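Local coordinates for protein PKS (PDB 4OQJ) that probably acts as a ketosynthase of oxazolomycin assembly, condensing acyl units on carrier proteins as part of a modular polyketide synthase, at residues A[569-581]-A[598-611]. Sequence-based numbering, arbitrary orientation.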
ATOM      1  N   ALA A 569     -36.381 -18.448 -24.524  1.00 23.20           N
ATOM      2  CA  ALA A 569     -36.001 -17.573 -25.634  1.00 24.92           C
ATOM      3  C   ALA A 569     -36.624 -18.064 -26.938  1.00 26.49           C
ATOM      4  O   ALA A 569     -37.044 -17.272 -27.786  1.00 27.24           O
ATOM      5  CB  ALA A 569     -34.483 -17.499 -25.754  1.00 25.48           C
ATOM      6  N   PHE A 570     -36.699 -19.378 -27.093  1.00 24.14           N
ATOM      7  CA  PHE A 570     -37.322 -19.955 -28.277  1.00 23.72           C
ATOM      8  C   PHE A 570     -38.798 -19.611 -28.286  1.00 25.09           C
ATOM      9  O   PHE A 570     -39.335 -19.149 -29.292  1.00 24.33           O
ATOM     10  CB  PHE A 570     -37.133 -21.476 -28.311  1.00 22.31           C
ATOM     11  CG  PHE A 570     -37.837 -22.153 -29.459  1.00 22.86           C
ATOM     12  CD1 PHE A 570     -37.213 -22.279 -30.692  1.00 21.16           C
ATOM     13  CD2 PHE A 570     -39.117 -22.664 -29.306  1.00 25.77           C
ATOM     14  CE1 PHE A 570     -37.851 -22.898 -31.745  1.00 21.97           C
ATOM     15  CE2 PHE A 570     -39.765 -23.285 -30.358  1.00 30.61           C
ATOM     16  CZ  PHE A 570     -39.129 -23.407 -31.582  1.00 25.08           C
ATOM     17  N   ARG A 571     -39.441 -19.846 -27.147  1.00 30.69           N
ATOM     18  CA  ARG A 571     -40.877 -19.640 -26.990  1.00 30.53           C
ATOM     19  C   ARG A 571     -41.257 -18.215 -27.375  1.00 29.09           C
ATOM     20  O   ARG A 571     -42.229 -18.005 -28.103  1.00 31.63           O
ATOM     21  CB  ARG A 571     -41.292 -19.954 -25.545  1.00 32.41           C
ATOM     22  CG  ARG A 571     -42.770 -20.148 -25.342  1.00 35.51           C
ATOM     23  CD  ARG A 571     -43.093 -20.810 -24.006  1.00 40.10           C
ATOM     24  NE  ARG A 571     -42.411 -20.185 -22.871  1.00 41.43           N
ATOM     25  CZ  ARG A 571     -41.464 -20.759 -22.123  1.00 35.03           C
ATOM     26  NH1 ARG A 571     -40.940 -20.089 -21.112  1.00 33.57           N
ATOM     27  NH2 ARG A 571     -41.044 -22.001 -22.359  1.00 33.37           N
ATOM     28  N   GLU A 572     -40.469 -17.244 -26.911  1.00 30.82           N
ATOM     29  CA  GLU A 572     -40.692 -15.838 -27.254  1.00 33.55           C
ATOM     30  C   GLU A 572     -40.725 -15.619 -28.763  1.00 33.35           C
ATOM     31  O   GLU A 572     -41.706 -15.112 -29.303  1.00 35.52           O
ATOM     32  CB  GLU A 572     -39.609 -14.939 -26.640  1.00 35.78           C
ATOM     33  CG  GLU A 572     -39.729 -13.462 -27.061  1.00 43.11           C
ATOM     34  CD  GLU A 572     -38.515 -12.617 -26.699  1.00 50.77           C
ATOM     35  OE1 GLU A 572     -37.706 -13.042 -25.842  1.00 48.65           O
ATOM     36  OE2 GLU A 572     -38.372 -11.520 -27.286  1.00 56.10           O
ATOM     37  N   HIS A 573     -39.646 -15.984 -29.444  1.00 30.25           N
ATOM     38  CA  HIS A 573     -39.539 -15.722 -30.880  1.00 29.98           C
ATOM     39  C   HIS A 573     -40.478 -16.584 -31.716  1.00 25.43           C
ATOM     40  O   HIS A 573     -40.896 -16.181 -32.806  1.00 28.41           O
ATOM     41  CB  HIS A 573     -38.100 -15.924 -31.335  1.00 31.87           C
ATOM     42  CG  HIS A 573     -37.139 -14.989 -30.673  1.00 32.22           C
ATOM     43  ND1 HIS A 573     -37.145 -13.634 -30.914  1.00 37.03           N
ATOM     44  CD2 HIS A 573     -36.168 -15.208 -29.755  1.00 29.88           C
ATOM     45  CE1 HIS A 573     -36.207 -13.056 -30.179  1.00 36.23           C
ATOM     46  NE2 HIS A 573     -35.603 -13.988 -29.468  1.00 30.41           N
ATOM     47  N   PHE A 574     -40.812 -17.770 -31.227  1.00 25.51           N
ATOM     48  CA  PHE A 574     -41.756 -18.613 -31.954  1.00 25.70           C
ATOM     49  C   PHE A 574     -43.149 -17.981 -31.913  1.00 24.78           C
ATOM     50  O   PHE A 574     -43.849 -17.950 -32.923  1.00 24.40           O
ATOM     51  CB  PHE A 574     -41.790 -20.033 -31.376  1.00 22.95           C
ATOM     52  CG  PHE A 574     -42.528 -21.022 -32.243  1.00 24.39           C
ATOM     53  CD1 PHE A 574     -43.893 -21.178 -32.128  1.00 26.51           C
ATOM     54  CD2 PHE A 574     -41.848 -21.785 -33.178  1.00 24.70           C
ATOM     55  CE1 PHE A 574     -44.568 -22.082 -32.930  1.00 28.59           C
ATOM     56  CE2 PHE A 574     -42.506 -22.679 -33.974  1.00 24.51           C
ATOM     57  CZ  PHE A 574     -43.874 -22.833 -33.854  1.00 28.09           C
ATOM     58  N   ASP A 575     -43.552 -17.497 -30.741  1.00 27.84           N
ATOM     59  CA  ASP A 575     -44.841 -16.826 -30.595  1.00 30.40           C
ATOM     60  C   ASP A 575     -44.930 -15.647 -31.554  1.00 30.80           C
ATOM     61  O   ASP A 575     -45.920 -15.485 -32.269  1.00 30.17           O
ATOM     62  CB  ASP A 575     -45.051 -16.343 -29.157  1.00 30.01           C
ATOM     63  CG  ASP A 575     -45.496 -17.453 -28.219  1.00 29.62           C
ATOM     64  OD1 ASP A 575     -45.885 -18.540 -28.702  1.00 31.19           O
ATOM     65  OD2 ASP A 575     -45.474 -17.227 -26.987  1.00 30.36           O
ATOM     66  N   ARG A 576     -43.883 -14.834 -31.582  1.00 34.91           N
ATOM     67  CA  ARG A 576     -43.889 -13.646 -32.423  1.00 41.33           C
ATOM     68  C   ARG A 576     -43.837 -14.012 -33.903  1.00 40.60           C
ATOM     69  O   ARG A 576     -44.454 -13.344 -34.730  1.00 39.35           O
ATOM     70  CB  ARG A 576     -42.728 -12.730 -32.039  1.00 43.84           C
ATOM     71  CG  ARG A 576     -42.843 -12.215 -30.600  1.00 54.01           C
ATOM     72  CD  ARG A 576     -41.784 -11.178 -30.242  1.00 63.77           C
ATOM     73  NE  ARG A 576     -41.818 -10.855 -28.815  1.00 72.49           N
ATOM     74  CZ  ARG A 576     -42.660  -9.988 -28.251  1.00 76.39           C
ATOM     75  NH1 ARG A 576     -43.560  -9.333 -28.985  1.00 69.90           N
ATOM     76  NH2 ARG A 576     -42.602  -9.774 -26.940  1.00 80.33           N
ATOM     77  N   CYS A 577     -43.128 -15.085 -34.238  1.00 36.94           N
ATOM     78  CA  CYS A 577     -43.091 -15.559 -35.618  1.00 34.06           C
ATOM     79  C   CYS A 577     -44.455 -16.082 -36.062  1.00 31.91           C
ATOM     80  O   CYS A 577     -44.858 -15.880 -37.200  1.00 32.20           O
ATOM     81  CB  CYS A 577     -42.047 -16.660 -35.788  1.00 30.80           C
ATOM     82  SG  CYS A 577     -42.005 -17.347 -37.449  1.00 32.94           S
ATOM     83  N   ALA A 578     -45.164 -16.761 -35.167  1.00 31.26           N
ATOM     84  CA  ALA A 578     -46.492 -17.285 -35.496  1.00 33.46           C
ATOM     85  C   ALA A 578     -47.479 -16.137 -35.721  1.00 37.36           C
ATOM     86  O   ALA A 578     -48.408 -16.244 -36.532  1.00 39.55           O
ATOM     87  CB  ALA A 578     -46.986 -18.211 -34.393  1.00 35.13           C
ATOM     88  N   ALA A 579     -47.276 -15.042 -34.993  1.00 37.67           N
ATOM     89  CA  ALA A 579     -48.092 -13.844 -35.167  1.00 40.68           C
ATOM     90  C   ALA A 579     -47.946 -13.302 -36.588  1.00 45.82           C
ATOM     91  O   ALA A 579     -48.938 -13.013 -37.262  1.00 50.64           O
ATOM     92  CB  ALA A 579     -47.697 -12.791 -34.154  1.00 37.53           C
ATOM     93  N   GLU A 580     -46.703 -13.184 -37.040  1.00 42.13           N
ATOM     94  CA  GLU A 580     -46.407 -12.674 -38.374  1.00 42.05           C
ATOM     95  C   GLU A 580     -46.986 -13.561 -39.470  1.00 45.09           C
ATOM     96  O   GLU A 580     -47.432 -13.071 -40.502  1.00 48.48           O
ATOM     97  CB  GLU A 580     -44.891 -12.554 -38.570  1.00 44.78           C
ATOM     98  CG  GLU A 580     -44.188 -11.650 -37.571  1.00 57.14           C
ATOM     99  CD  GLU A 580     -44.329 -10.178 -37.896  1.00 70.06           C
ATOM    100  OE1 GLU A 580     -45.035  -9.837 -38.870  1.00 70.52           O
ATOM    101  OE2 GLU A 580     -43.724  -9.361 -37.167  1.00 77.81           O
ATOM    102  N   LEU A 581     -46.958 -14.872 -39.252  1.00 46.44           N
ATOM    103  CA  LEU A 581     -47.404 -15.820 -40.267  1.00 45.02           C
ATOM    104  C   LEU A 581     -48.919 -15.933 -40.310  1.00 40.79           C
ATOM    105  O   LEU A 581     -49.470 -16.500 -41.249  1.00 39.69           O
ATOM    106  CB  LEU A 581     -46.806 -17.205 -40.015  1.00 43.48           C
ATOM    107  CG  LEU A 581     -45.287 -17.346 -40.098  1.00 42.64           C
ATOM    108  CD1 LEU A 581     -44.901 -18.809 -39.928  1.00 41.32           C
ATOM    109  CD2 LEU A 581     -44.730 -16.778 -41.398  1.00 42.91           C
ATOM    110  N   PHE A 598     -40.270 -23.642 -41.232  1.00 28.20           N
ATOM    111  CA  PHE A 598     -39.716 -22.296 -41.207  1.00 28.42           C
ATOM    112  C   PHE A 598     -39.734 -21.723 -39.789  1.00 29.51           C
ATOM    113  O   PHE A 598     -38.701 -21.298 -39.276  1.00 30.28           O
ATOM    114  CB  PHE A 598     -40.486 -21.358 -42.138  1.00 28.36           C
ATOM    115  CG  PHE A 598     -40.047 -19.932 -42.026  1.00 30.82           C
ATOM    116  CD1 PHE A 598     -38.922 -19.481 -42.704  1.00 33.76           C
ATOM    117  CD2 PHE A 598     -40.732 -19.047 -41.220  1.00 28.47           C
ATOM    118  CE1 PHE A 598     -38.502 -18.173 -42.581  1.00 32.51           C
ATOM    119  CE2 PHE A 598     -40.314 -17.739 -41.098  1.00 28.38           C
ATOM    120  CZ  PHE A 598     -39.197 -17.304 -41.780  1.00 29.70           C
ATOM    121  N   ALA A 599     -40.913 -21.712 -39.170  1.00 29.15           N
ATOM    122  CA  ALA A 599     -41.101 -21.122 -37.841  1.00 26.50           C
ATOM    123  C   ALA A 599     -40.089 -21.636 -36.814  1.00 23.02           C
ATOM    124  O   ALA A 599     -39.442 -20.843 -36.139  1.00 22.48           O
ATOM    125  CB  ALA A 599     -42.510 -21.382 -37.347  1.00 25.14           C
ATOM    126  N   VAL A 600     -39.952 -22.950 -36.702  1.00 22.62           N
ATOM    127  CA  VAL A 600     -39.010 -23.539 -35.758  1.00 21.90           C
ATOM    128  C   VAL A 600     -37.585 -23.073 -36.038  1.00 22.61           C
ATOM    129  O   VAL A 600     -36.848 -22.742 -35.118  1.00 21.64           O
ATOM    130  CB  VAL A 600     -39.046 -25.071 -35.803  1.00 26.15           C
ATOM    131  CG1 VAL A 600     -38.031 -25.671 -34.818  1.00 26.12           C
ATOM    132  CG2 VAL A 600     -40.433 -25.561 -35.464  1.00 34.11           C
ATOM    133  N   GLN A 601     -37.202 -23.034 -37.311  1.00 23.02           N
ATOM    134  CA  GLN A 601     -35.846 -22.643 -37.669  1.00 23.95           C
ATOM    135  C   GLN A 601     -35.624 -21.149 -37.441  1.00 23.30           C
ATOM    136  O   GLN A 601     -34.572 -20.759 -36.948  1.00 21.13           O
ATOM    137  CB  GLN A 601     -35.543 -23.010 -39.127  1.00 23.17           C
ATOM    138  CG  GLN A 601     -35.344 -24.505 -39.349  1.00 23.58           C
ATOM    139  CD  GLN A 601     -35.022 -24.859 -40.796  1.00 26.04           C
ATOM    140  OE1 GLN A 601     -33.860 -24.999 -41.168  1.00 31.09           O
ATOM    141  NE2 GLN A 601     -36.052 -25.024 -41.604  1.00 25.29           N
ATOM    142  N   TYR A 602     -36.613 -20.326 -37.798  1.00 22.23           N
ATOM    143  CA  TYR A 602     -36.520 -18.886 -37.607  1.00 22.20           C
ATOM    144  C   TYR A 602     -36.397 -18.555 -36.127  1.00 21.42           C
ATOM    145  O   TYR A 602     -35.546 -17.758 -35.724  1.00 21.37           O
ATOM    146  CB  TYR A 602     -37.742 -18.162 -38.205  1.00 23.13           C
ATOM    147  CG  TYR A 602     -37.706 -16.663 -37.989  1.00 24.13           C
ATOM    148  CD1 TYR A 602     -36.991 -15.834 -38.845  1.00 27.67           C
ATOM    149  CD2 TYR A 602     -38.380 -16.076 -36.931  1.00 23.93           C
ATOM    150  CE1 TYR A 602     -36.950 -14.461 -38.650  1.00 31.85           C
ATOM    151  CE2 TYR A 602     -38.351 -14.706 -36.732  1.00 27.25           C
ATOM    152  CZ  TYR A 602     -37.627 -13.903 -37.591  1.00 32.94           C
ATOM    153  OH  TYR A 602     -37.591 -12.536 -37.396  1.00 41.21           O
ATOM    154  N   ALA A 603     -37.241 -19.175 -35.313  1.00 21.02           N
ATOM    155  CA  ALA A 603     -37.209 -18.934 -33.876  1.00 20.32           C
ATOM    156  C   ALA A 603     -35.866 -19.366 -33.277  1.00 19.54           C
ATOM    157  O   ALA A 603     -35.338 -18.692 -32.390  1.00 19.66           O
ATOM    158  CB  ALA A 603     -38.345 -19.653 -33.206  1.00 20.39           C
ATOM    159  N   THR A 604     -35.317 -20.485 -33.750  1.00 19.57           N
ATOM    160  CA  THR A 604     -34.009 -20.943 -33.265  1.00 19.25           C
ATOM    161  C   THR A 604     -32.931 -19.907 -33.625  1.00 19.04           C
ATOM    162  O   THR A 604     -32.107 -19.534 -32.787  1.00 18.39           O
ATOM    163  CB  THR A 604     -33.625 -22.329 -33.851  1.00 19.85           C
ATOM    164  OG1 THR A 604     -34.584 -23.315 -33.453  1.00 22.61           O
ATOM    165  CG2 THR A 604     -32.251 -22.762 -33.370  1.00 20.93           C
ATOM    166  N   ALA A 605     -32.959 -19.423 -34.867  1.00 21.68           N
ATOM    167  CA  ALA A 605     -31.997 -18.419 -35.323  1.00 21.99           C
ATOM    168  C   ALA A 605     -32.066 -17.141 -34.490  1.00 22.18           C
ATOM    169  O   ALA A 605     -31.034 -16.587 -34.115  1.00 23.77           O
ATOM    170  CB  ALA A 605     -32.214 -18.094 -36.791  1.00 21.90           C
ATOM    171  N   ARG A 606     -33.274 -16.674 -34.195  1.00 21.83           N
ATOM    172  CA  ARG A 606     -33.423 -15.475 -33.373  1.00 23.75           C
ATOM    173  C   ARG A 606     -32.945 -15.712 -31.932  1.00 21.62           C
ATOM    174  O   ARG A 606     -32.399 -14.813 -31.298  1.00 19.20           O
ATOM    175  CB  ARG A 606     -34.876 -15.001 -33.369  1.00 24.48           C
ATOM    176  CG  ARG A 606     -35.428 -14.589 -34.734  1.00 30.00           C
ATOM    177  CD  ARG A 606     -34.474 -13.698 -35.520  1.00 36.04           C
ATOM    178  NE  ARG A 606     -34.227 -12.418 -34.860  1.00 45.73           N
ATOM    179  CZ  ARG A 606     -33.097 -11.718 -34.955  1.00 52.10           C
ATOM    180  NH1 ARG A 606     -32.066 -12.165 -35.668  1.00 51.49           N
ATOM    181  NH2 ARG A 606     -32.993 -10.563 -34.318  1.00 55.71           N
ATOM    182  N   ALA A 607     -33.143 -16.917 -31.409  1.00 19.57           N
ATOM    183  CA  ALA A 607     -32.694 -17.204 -30.055  1.00 19.27           C
ATOM    184  C   ALA A 607     -31.164 -17.176 -30.025  1.00 19.21           C
ATOM    185  O   ALA A 607     -30.569 -16.634 -29.099  1.00 20.03           O
ATOM    186  CB  ALA A 607     -33.225 -18.545 -29.576  1.00 19.27           C
ATOM    187  N   LEU A 608     -30.535 -17.733 -31.054  1.00 18.09           N
ATOM    188  CA  LEU A 608     -29.082 -17.706 -31.155  1.00 20.51           C
ATOM    189  C   LEU A 608     -28.588 -16.274 -31.208  1.00 20.81           C
ATOM    190  O   LEU A 608     -27.584 -15.945 -30.578  1.00 18.55           O
ATOM    191  CB  LEU A 608     -28.589 -18.452 -32.392  1.00 19.15           C
ATOM    192  CG  LEU A 608     -28.779 -19.971 -32.417  1.00 18.38           C
ATOM    193  CD1 LEU A 608     -28.436 -20.493 -33.805  1.00 19.35           C
ATOM    194  CD2 LEU A 608     -27.926 -20.652 -31.357  1.00 19.46           C
ATOM    195  N   ALA A 609     -29.289 -15.433 -31.975  1.00 20.65           N
ATOM    196  CA  ALA A 609     -28.897 -14.032 -32.139  1.00 22.72           C
ATOM    197  C   ALA A 609     -28.960 -13.311 -30.802  1.00 22.27           C
ATOM    198  O   ALA A 609     -28.033 -12.580 -30.437  1.00 22.07           O
ATOM    199  CB  ALA A 609     -29.779 -13.336 -33.160  1.00 25.38           C
ATOM    200  N   GLY A 610     -30.052 -13.538 -30.073  1.00 21.44           N
ATOM    201  CA  GLY A 610     -30.224 -12.992 -28.734  1.00 26.59           C
ATOM    202  C   GLY A 610     -29.143 -13.431 -27.752  1.00 28.16           C
ATOM    203  O   GLY A 610     -28.895 -12.763 -26.746  1.00 25.08           O
ATOM    204  N   TRP A 611     -28.496 -14.555 -28.037  1.00 23.87           N
ATOM    205  CA  TRP A 611     -27.405 -15.054 -27.200  1.00 19.91           C
ATOM    206  C   TRP A 611     -26.051 -14.613 -27.741  1.00 20.51           C
ATOM    207  O   TRP A 611     -24.999 -15.080 -27.286  1.00 23.20           O
ATOM    208  CB  TRP A 611     -27.479 -16.578 -27.102  1.00 18.10           C
ATOM    209  CG  TRP A 611     -28.627 -17.055 -26.275  1.00 18.50           C
ATOM    210  CD1 TRP A 611     -29.179 -16.431 -25.192  1.00 21.28           C
ATOM    211  CD2 TRP A 611     -29.378 -18.249 -26.471  1.00 19.04           C
ATOM    212  NE1 TRP A 611     -30.227 -17.171 -24.701  1.00 22.04           N
ATOM    213  CE2 TRP A 611     -30.367 -18.298 -25.468  1.00 20.58           C
ATOM    214  CE3 TRP A 611     -29.317 -19.290 -27.407  1.00 23.83           C
ATOM    215  CZ2 TRP A 611     -31.288 -19.338 -25.371  1.00 24.20           C
ATOM    216  CZ3 TRP A 611     -30.227 -20.323 -27.307  1.00 30.40           C
ATOM    217  CH2 TRP A 611     -31.197 -20.342 -26.291  1.00 28.45           C
TER
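Phe574 and Ala603 mark the place where helices 569-581 and 598-610 come nearest, their CA atoms 4.9 Å apart and the axes 8.2 Å apart at 130°. Alanines make this closeness possible: Ala599 and Ala603 face the first helix with nothing bulkier than a methyl, and Ala607 adds its own from the flank, against Ala569 CB. Ala603 CB touches both phenylalanines, 3.6 Å from Phe570 CE1 and 3.9 Å from Phe574 CB. With CG anti to the backbone N (chi1 176°), the Phe570 ring reaches across to the second helix and brings its edge to Val600 O, CE1 to O 3.5 Å. That carbonyl is already gripped by Thr604 N and OG1 from opposite faces of its plane. The Phe574 ring puts CE2 3.6 Å from Ala599 CB, while Leu588 and Leu589 of helix 585-590 also pack on it. One turn on, Cys577 SG lies obliquely beside the rings of Phe598 and Tyr602. Looser is the C-terminal end of the first helix, where Leu581 CD1 comes only to 4.4 Å from Ala599 CB.

The side nearer solvent is more polar. There His573, partly exposed, lays one ring face on Arg606 CB, a CH-pi contact 3.6 Å from the centroid, while the bent arginine chain carries its guanidinium away. No hydrogen bond links the helices, so apolar fit joins them: a steeply crossed antiparallel helix pair in the small helical cluster formed with helices 557-566, 585-590 and 627-635, far from the chain's centre.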